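Local coordinates for protein putative hyaluronoglucosaminidase (Clostridium perfringens, PDB 6PWI) that probably hydrolyses glycosidic bonds of terminal N-acetylhexosamine residues, as a secreted, cell-wall-attached family 84 glycoside hydrolase of which this chain is the N-terminal part with the catalytic domain, at residues Gly384-Asn396 with Asn417-Ala429. Residues are numbered along the deposited sequence; the frame is centred on the assembly and turned at random.
With EDO (1,2-ethanediol), chain H.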
ATOM      1  N   GLY A 384      24.227   7.289  10.184  1.00 29.05           N
ATOM      2  CA  GLY A 384      24.178   7.817  11.539  1.00 28.72           C
ATOM      3  C   GLY A 384      22.764   7.859  12.122  1.00 29.98           C
ATOM      4  O   GLY A 384      22.574   8.292  13.256  1.00 32.41           O
ATOM      5  N   ARG A 385      21.773   7.408  11.347  1.00 28.64           N
ATOM      6  CA  ARG A 385      20.383   7.396  11.778  1.00 27.35           C
ATOM      7  C   ARG A 385      19.667   6.240  11.082  1.00 27.94           C
ATOM      8  O   ARG A 385      20.185   5.664  10.131  1.00 28.36           O
ATOM      9  CB  ARG A 385      19.714   8.735  11.449  1.00 26.35           C
ATOM     10  CG  ARG A 385      19.460   8.954   9.964  1.00 26.32           C
ATOM     11  CD  ARG A 385      19.051  10.368   9.603  1.00 25.83           C
ATOM     12  NE  ARG A 385      20.199  11.262   9.612  1.00 25.33           N
ATOM     13  CZ  ARG A 385      20.140  12.581   9.460  1.00 24.62           C
ATOM     14  NH1 ARG A 385      18.974  13.181   9.269  1.00 23.89           N
ATOM     15  NH2 ARG A 385      21.255  13.290   9.480  1.00 23.09           N
ATOM     16  N   GLN A 386      18.463   5.912  11.550  1.00 28.44           N
ATOM     17  CA  GLN A 386      17.712   4.810  10.978  1.00 28.81           C
ATOM     18  C   GLN A 386      17.124   5.205   9.625  1.00 29.34           C
ATOM     19  O   GLN A 386      16.867   6.381   9.370  1.00 31.83           O
ATOM     20  CB  GLN A 386      16.633   4.369  11.957  1.00 30.22           C
ATOM     21  CG  GLN A 386      17.207   3.763  13.223  1.00 33.09           C
ATOM     22  CD  GLN A 386      16.108   3.208  14.091  1.00 35.87           C
ATOM     23  OE1 GLN A 386      14.975   3.698  14.086  1.00 35.34           O
ATOM     24  NE2 GLN A 386      16.442   2.163  14.830  1.00 38.96           N
ATOM     25  N   ALA A 387      16.904   4.195   8.773  1.00 27.50           N
ATOM     26  CA  ALA A 387      16.472   4.406   7.403  1.00 25.67           C
ATOM     27  C   ALA A 387      14.957   4.539   7.317  1.00 25.05           C
ATOM     28  O   ALA A 387      14.221   4.037   8.165  1.00 25.80           O
ATOM     29  CB  ALA A 387      16.957   3.272   6.538  1.00 26.46           C
ATOM     30  N   PHE A 388      14.514   5.237   6.273  1.00 24.44           N
ATOM     31  CA  PHE A 388      13.136   5.212   5.821  1.00 25.08           C
ATOM     32  C   PHE A 388      13.104   4.345   4.561  1.00 25.77           C
ATOM     33  O   PHE A 388      13.735   4.681   3.560  1.00 26.26           O
ATOM     34  CB  PHE A 388      12.637   6.655   5.645  1.00 24.59           C
ATOM     35  CG  PHE A 388      11.250   6.851   5.077  1.00 24.24           C
ATOM     36  CD1 PHE A 388      10.281   5.857   5.156  1.00 24.56           C
ATOM     37  CD2 PHE A 388      10.900   8.058   4.490  1.00 24.39           C
ATOM     38  CE1 PHE A 388       9.008   6.052   4.638  1.00 24.48           C
ATOM     39  CE2 PHE A 388       9.625   8.260   3.983  1.00 25.18           C
ATOM     40  CZ  PHE A 388       8.683   7.254   4.050  1.00 25.30           C
ATOM     41  N   MET A 389      12.400   3.210   4.641  1.00 25.72           N
ATOM     42  CA  MET A 389      12.471   2.174   3.624  1.00 26.06           C
ATOM     43  C   MET A 389      11.591   2.549   2.434  1.00 25.44           C
ATOM     44  O   MET A 389      10.410   2.855   2.603  1.00 26.45           O
ATOM     45  CB  MET A 389      12.010   0.835   4.209  1.00 28.41           C
ATOM     46  CG  MET A 389      11.728  -0.232   3.169  1.00 29.88           C
ATOM     47  SD  MET A 389      13.257  -1.032   2.677  1.00 35.67           S
ATOM     48  CE  MET A 389      12.641  -2.370   1.656  1.00 34.11           C
ATOM     49  N   TRP A 390      12.196   2.540   1.240  1.00 23.49           N
ATOM     50  CA  TRP A 390      11.497   2.592  -0.035  1.00 22.29           C
ATOM     51  C   TRP A 390      11.435   1.167  -0.584  1.00 21.41           C
ATOM     52  O   TRP A 390      12.469   0.602  -0.951  1.00 20.34           O
ATOM     53  CB  TRP A 390      12.241   3.550  -0.981  1.00 23.56           C
ATOM     54  CG  TRP A 390      11.810   3.602  -2.422  1.00 25.24           C
ATOM     55  CD1 TRP A 390      11.375   2.571  -3.211  1.00 25.18           C
ATOM     56  CD2 TRP A 390      11.836   4.763  -3.279  1.00 25.55           C
ATOM     57  NE1 TRP A 390      11.095   3.014  -4.477  1.00 25.03           N
ATOM     58  CE2 TRP A 390      11.371   4.354  -4.552  1.00 25.51           C
ATOM     59  CE3 TRP A 390      12.187   6.107  -3.091  1.00 25.35           C
ATOM     60  CZ2 TRP A 390      11.259   5.241  -5.625  1.00 26.06           C
ATOM     61  CZ3 TRP A 390      12.084   6.979  -4.156  1.00 26.07           C
ATOM     62  CH2 TRP A 390      11.629   6.550  -5.407  1.00 25.83           C
ATOM     63  N   LEU A 391      10.228   0.579  -0.603  1.00 19.58           N
ATOM     64  CA  LEU A 391      10.069  -0.805  -1.022  1.00 18.73           C
ATOM     65  C   LEU A 391       9.690  -0.872  -2.498  1.00 18.66           C
ATOM     66  O   LEU A 391       8.609  -0.439  -2.893  1.00 18.34           O
ATOM     67  CB  LEU A 391       9.019  -1.496  -0.150  1.00 18.14           C
ATOM     68  CG  LEU A 391       8.790  -2.971  -0.478  1.00 18.00           C
ATOM     69  CD1 LEU A 391      10.042  -3.787  -0.213  1.00 18.23           C
ATOM     70  CD2 LEU A 391       7.621  -3.534   0.309  1.00 17.44           C
ATOM     71  N   ASN A 392      10.591  -1.448  -3.298  1.00 18.59           N
ATOM     72  CA  ASN A 392      10.373  -1.613  -4.724  1.00 18.90           C
ATOM     73  C   ASN A 392       9.551  -2.875  -4.987  1.00 19.53           C
ATOM     74  O   ASN A 392      10.017  -3.800  -5.651  1.00 20.20           O
ATOM     75  CB  ASN A 392      11.695  -1.593  -5.495  1.00 19.05           C
ATOM     76  CG  ASN A 392      12.095  -0.190  -5.895  1.00 19.60           C
ATOM     77  OD1 ASN A 392      11.243   0.609  -6.278  1.00 19.81           O
ATOM     78  ND2 ASN A 392      13.379   0.125  -5.799  1.00 19.48           N
ATOM     79  N   TRP A 393       8.331  -2.894  -4.444  1.00 19.29           N
ATOM     80  CA  TRP A 393       7.310  -3.889  -4.723  1.00 19.84           C
ATOM     81  C   TRP A 393       5.971  -3.246  -4.388  1.00 21.16           C
ATOM     82  O   TRP A 393       5.852  -2.611  -3.342  1.00 21.77           O
ATOM     83  CB  TRP A 393       7.522  -5.156  -3.883  1.00 19.56           C
ATOM     84  CG  TRP A 393       6.388  -6.134  -3.962  1.00 19.23           C
ATOM     85  CD1 TRP A 393       6.172  -7.068  -4.935  1.00 19.64           C
ATOM     86  CD2 TRP A 393       5.295  -6.273  -3.037  1.00 18.82           C
ATOM     87  NE1 TRP A 393       5.028  -7.779  -4.683  1.00 19.18           N
ATOM     88  CE2 TRP A 393       4.469  -7.317  -3.520  1.00 19.13           C
ATOM     89  CE3 TRP A 393       4.940  -5.635  -1.845  1.00 18.33           C
ATOM     90  CZ2 TRP A 393       3.313  -7.728  -2.851  1.00 19.07           C
ATOM     91  CZ3 TRP A 393       3.798  -6.040  -1.187  1.00 18.46           C
ATOM     92  CH2 TRP A 393       2.998  -7.072  -1.680  1.00 18.76           C
ATOM     93  N   PRO A 394       4.911  -3.422  -5.208  1.00 21.33           N
ATOM     94  CA  PRO A 394       4.929  -4.345  -6.338  1.00 21.36           C
ATOM     95  C   PRO A 394       5.145  -3.723  -7.715  1.00 21.99           C
ATOM     96  O   PRO A 394       4.574  -4.196  -8.696  1.00 22.28           O
ATOM     97  CB  PRO A 394       3.486  -4.855  -6.240  1.00 21.64           C
ATOM     98  CG  PRO A 394       2.695  -3.600  -5.943  1.00 21.46           C
ATOM     99  CD  PRO A 394       3.593  -2.797  -5.022  1.00 21.51           C
ATOM    100  N   VAL A 395       5.989  -2.688  -7.780  1.00 21.76           N
ATOM    101  CA  VAL A 395       6.341  -2.039  -9.038  1.00 22.18           C
ATOM    102  C   VAL A 395       6.639  -3.099 -10.099  1.00 22.25           C
ATOM    103  O   VAL A 395       7.430  -4.012  -9.873  1.00 22.42           O
ATOM    104  CB  VAL A 395       7.509  -1.038  -8.871  1.00 21.43           C
ATOM    105  CG1 VAL A 395       8.675  -1.616  -8.082  1.00 20.63           C
ATOM    106  CG2 VAL A 395       7.993  -0.486 -10.202  1.00 20.69           C
ATOM    107  N   ASN A 396       6.019  -2.947 -11.274  1.00 23.22           N
ATOM    108  CA  ASN A 396       6.117  -3.951 -12.320  1.00 25.27           C
ATOM    109  C   ASN A 396       6.804  -3.382 -13.564  1.00 26.66           C
ATOM    110  O   ASN A 396       6.666  -3.940 -14.650  1.00 27.90           O
ATOM    111  CB  ASN A 396       4.755  -4.587 -12.633  1.00 25.22           C
ATOM    112  CG  ASN A 396       3.734  -3.611 -13.182  1.00 25.77           C
ATOM    113  OD1 ASN A 396       3.956  -2.405 -13.201  1.00 28.45           O
ATOM    114  ND2 ASN A 396       2.602  -4.121 -13.632  1.00 26.49           N
ATOM    115  N   ASN A 417      14.416  -1.827  13.265  1.00 32.37           N
ATOM    116  CA  ASN A 417      15.377  -0.733  13.338  1.00 33.33           C
ATOM    117  C   ASN A 417      15.224   0.244  12.167  1.00 32.68           C
ATOM    118  O   ASN A 417      16.205   0.571  11.493  1.00 32.61           O
ATOM    119  CB  ASN A 417      16.811  -1.265  13.470  1.00 35.11           C
ATOM    120  CG  ASN A 417      17.186  -2.276  12.402  1.00 36.91           C
ATOM    121  OD1 ASN A 417      16.318  -2.911  11.799  1.00 37.25           O
ATOM    122  ND2 ASN A 417      18.480  -2.436  12.159  1.00 36.56           N
ATOM    123  N   PHE A 418      13.999   0.737  11.940  1.00 29.41           N
ATOM    124  CA  PHE A 418      13.759   1.635  10.820  1.00 27.68           C
ATOM    125  C   PHE A 418      12.513   2.477  11.073  1.00 26.17           C
ATOM    126  O   PHE A 418      11.681   2.114  11.902  1.00 25.99           O
ATOM    127  CB  PHE A 418      13.747   0.875   9.487  1.00 26.42           C
ATOM    128  CG  PHE A 418      12.545  -0.001   9.248  1.00 25.59           C
ATOM    129  CD1 PHE A 418      11.635   0.309   8.252  1.00 24.98           C
ATOM    130  CD2 PHE A 418      12.318  -1.128  10.022  1.00 25.28           C
ATOM    131  CE1 PHE A 418      10.526  -0.493   8.031  1.00 25.30           C
ATOM    132  CE2 PHE A 418      11.211  -1.931   9.796  1.00 25.89           C
ATOM    133  CZ  PHE A 418      10.318  -1.615   8.799  1.00 25.43           C
ATOM    134  N   LYS A 419      12.403   3.582  10.320  1.00 24.56           N
ATOM    135  CA  LYS A 419      11.515   4.695  10.618  1.00 24.24           C
ATOM    136  C   LYS A 419      10.143   4.496   9.977  1.00 23.54           C
ATOM    137  O   LYS A 419       9.189   5.177  10.339  1.00 23.93           O
ATOM    138  CB  LYS A 419      12.109   6.002  10.079  1.00 26.08           C
ATOM    139  CG  LYS A 419      13.324   6.534  10.822  1.00 28.51           C
ATOM    140  CD  LYS A 419      13.759   7.915  10.374  1.00 30.56           C
ATOM    141  CE  LYS A 419      14.374   8.724  11.502  1.00 32.78           C
ATOM    142  NZ  LYS A 419      15.108   9.906  10.984  1.00 38.42           N
ATOM    143  N   GLY A 420      10.046   3.581   9.007  1.00 22.62           N
ATOM    144  CA  GLY A 420       8.803   3.393   8.280  1.00 21.00           C
ATOM    145  C   GLY A 420       9.037   2.917   6.851  1.00 20.26           C
ATOM    146  O   GLY A 420      10.172   2.699   6.439  1.00 19.75           O
ATOM    147  N   ILE A 421       7.945   2.774   6.094  1.00 19.94           N
ATOM    148  CA  ILE A 421       8.033   2.116   4.804  1.00 19.89           C
ATOM    149  C   ILE A 421       7.004   2.712   3.844  1.00 19.87           C
ATOM    150  O   ILE A 421       5.877   3.018   4.237  1.00 20.21           O
ATOM    151  CB  ILE A 421       7.900   0.585   4.980  1.00 19.85           C
ATOM    152  CG1 ILE A 421       7.968  -0.163   3.644  1.00 19.90           C
ATOM    153  CG2 ILE A 421       6.665   0.220   5.794  1.00 18.85           C
ATOM    154  CD1 ILE A 421       8.429  -1.606   3.762  1.00 19.85           C
ATOM    155  N   VAL A 422       7.419   2.894   2.585  1.00 18.91           N
ATOM    156  CA  VAL A 422       6.482   3.189   1.512  1.00 18.05           C
ATOM    157  C   VAL A 422       6.643   2.143   0.413  1.00 17.75           C
ATOM    158  O   VAL A 422       7.746   1.663   0.174  1.00 18.53           O
ATOM    159  CB  VAL A 422       6.632   4.620   0.963  1.00 17.51           C
ATOM    160  CG1 VAL A 422       6.218   5.664   1.986  1.00 17.28           C
ATOM    161  CG2 VAL A 422       8.022   4.906   0.422  1.00 16.82           C
ATOM    162  N   THR A 423       5.528   1.792  -0.234  1.00 17.56           N
ATOM    163  CA  THR A 423       5.525   0.878  -1.365  1.00 18.04           C
ATOM    164  C   THR A 423       5.545   1.663  -2.677  1.00 18.37           C
ATOM    165  O   THR A 423       4.783   2.603  -2.867  1.00 18.40           O
ATOM    166  CB  THR A 423       4.330  -0.084  -1.308  1.00 17.90           C
ATOM    167  OG1 THR A 423       4.213  -0.690  -2.593  1.00 19.49           O
ATOM    168  CG2 THR A 423       3.011   0.588  -1.002  1.00 17.32           C
ATOM    169  N   ASN A 424       6.429   1.260  -3.589  1.00 19.68           N
ATOM    170  CA  ASN A 424       6.455   1.798  -4.941  1.00 20.65           C
ATOM    171  C   ASN A 424       5.629   0.858  -5.820  1.00 21.52           C
ATOM    172  O   ASN A 424       6.100  -0.216  -6.184  1.00 22.23           O
ATOM    173  CB  ASN A 424       7.904   1.963  -5.411  1.00 20.52           C
ATOM    174  CG  ASN A 424       8.041   2.521  -6.811  1.00 20.67           C
ATOM    175  OD1 ASN A 424       7.186   3.275  -7.261  1.00 21.83           O
ATOM    176  ND2 ASN A 424       9.117   2.172  -7.500  1.00 20.15           N
ATOM    177  N   PRO A 425       4.347   1.170  -6.121  1.00 22.06           N
ATOM    178  CA  PRO A 425       3.440   0.199  -6.736  1.00 23.01           C
ATOM    179  C   PRO A 425       3.491   0.180  -8.261  1.00 24.24           C
ATOM    180  O   PRO A 425       4.377   0.793  -8.857  1.00 24.51           O
ATOM    181  CB  PRO A 425       2.060   0.646  -6.229  1.00 22.45           C
ATOM    182  CG  PRO A 425       2.336   1.833  -5.314  1.00 22.77           C
ATOM    183  CD  PRO A 425       3.650   2.417  -5.792  1.00 22.40           C
ATOM    184  N   MET A 426       2.528  -0.538  -8.863  1.00 24.62           N
ATOM    185  CA  MET A 426       2.443  -0.760 -10.301  1.00 25.46           C
ATOM    186  C   MET A 426       1.813   0.452 -10.977  1.00 26.07           C
ATOM    187  O   MET A 426       1.167   1.264 -10.325  1.00 26.95           O
ATOM    188  CB  MET A 426       1.548  -1.963 -10.605  1.00 24.78           C
ATOM    189  CG  MET A 426       2.003  -3.254  -9.976  1.00 24.19           C
ATOM    190  SD  MET A 426       0.778  -4.552 -10.285  1.00 25.25           S
ATOM    191  CE  MET A 426      -0.210  -4.418  -8.794  1.00 24.58           C
ATOM    192  N   GLN A 427       1.951   0.537 -12.301  1.00 26.99           N
ATOM    193  CA  GLN A 427       1.223   1.553 -13.044  1.00 27.99           C
ATOM    194  C   GLN A 427      -0.275   1.245 -13.007  1.00 27.65           C
ATOM    195  O   GLN A 427      -1.094   2.101 -13.337  1.00 27.42           O
ATOM    196  CB  GLN A 427       1.773   1.687 -14.463  1.00 29.24           C
ATOM    197  CG  GLN A 427       1.417   0.520 -15.366  1.00 30.29           C
ATOM    198  CD  GLN A 427       1.808   0.772 -16.801  1.00 32.12           C
ATOM    199  OE1 GLN A 427       2.698   1.572 -17.101  1.00 31.96           O
ATOM    200  NE2 GLN A 427       1.137   0.076 -17.705  1.00 33.46           N
ATOM    201  N   GLU A 428      -0.622   0.020 -12.591  1.00 27.99           N
ATOM    202  CA  GLU A 428      -2.010  -0.382 -12.406  1.00 27.81           C
ATOM    203  C   GLU A 428      -2.425  -0.041 -10.977  1.00 28.12           C
ATOM    204  O   GLU A 428      -2.112  -0.776 -10.035  1.00 28.62           O
ATOM    205  CB  GLU A 428      -2.201  -1.872 -12.704  1.00 26.43           C
ATOM    206  CG  GLU A 428      -2.070  -2.221 -14.171  1.00 26.69           C
ATOM    207  CD  GLU A 428      -0.642  -2.289 -14.688  1.00 28.04           C
ATOM    208  OE1 GLU A 428       0.286  -2.353 -13.857  1.00 28.26           O
ATOM    209  OE2 GLU A 428      -0.458  -2.269 -15.923  1.00 29.71           O
ATOM    210  N   ALA A 429      -3.142   1.080 -10.838  1.00 26.66           N
ATOM    211  CA  ALA A 429      -3.375   1.682  -9.536  1.00 25.86           C
ATOM    212  C   ALA A 429      -4.268   0.797  -8.664  1.00 24.98           C
ATOM    213  O   ALA A 429      -3.907   0.493  -7.529  1.00 25.56           O
ATOM    214  CB  ALA A 429      -3.919   3.078  -9.696  1.00 26.30           C
TER
HETATM  215  C1  EDO H 706      15.414   5.353  -5.908  1.00 38.62           C
HETATM  216  O1  EDO H 706      15.020   6.238  -6.950  1.00 38.35           O
HETATM  217  C2  EDO H 706      14.465   4.238  -5.644  1.00 40.13           C
HETATM  218  O2  EDO H 706      14.237   3.297  -6.704  1.00 41.07           O
HETATM  219  O   HOH W   1      18.349   1.849   9.792  1.00 23.72           O
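Met389, Trp390 and Leu391 pair in parallel with Ile421, Val422 and Thr423, joining the seventh and eighth strands of the (beta/alpha)8 barrel that forms the catalytic domain. The axes of strands 387-391 and 420-423 come within 4.8 Å at closest approach, with 20° between their directions. Alternating backbone bonds fix the register: Met389 N donates to Gly420 O, Val422 N to Met389 O, and Leu391 N to Val422 O at 2.8 Å. Side chains then alternate between two faces. Phe388, Trp390 and Val422 share the barrel interior, where CZ of Phe388 meets CG1 of Val422 at 3.6 Å and Gly420 O sits at the edge of the Phe388 ring, in the ring plane. Met389, Leu391, Ile421 and Thr423 face the surrounding helices 373-383 and 433-444; CG of Met389 and CD1 of Ile421 pack 3.6 Å apart, the two chains side by side. At the C-terminal strand ends, where active sites of such barrels lie, Asn392 OD1 accepts two bonds. Asn424 places CG anti to its backbone nitrogen, which carries ND2 to Asn392 OD1 at 2.9 Å, a nearly straight bond (171° at the hydrogen) in the amide plane of Asn424. Trp390 NE1 reaches the same oxygen from above the carbonyl plane, so the indole is tethered while 1,2-ethanediol, probably from crystallisation, sits over one of its faces. Trp390 is about 10 Å, side chain to side chain, from Asp299, the predicted proton donor, which is consistent with a place near the substrate pocket. Beyond the strands, a cis peptide precedes Pro394, and Thr423 OG1 donates to Trp393 O at 2.6 Å. Farther on, Asn396 ND2, also bonded to Arg402 O, meets Glu428 OE1 on its syn side at 2.9 Å, 34° out of the carboxylate plane.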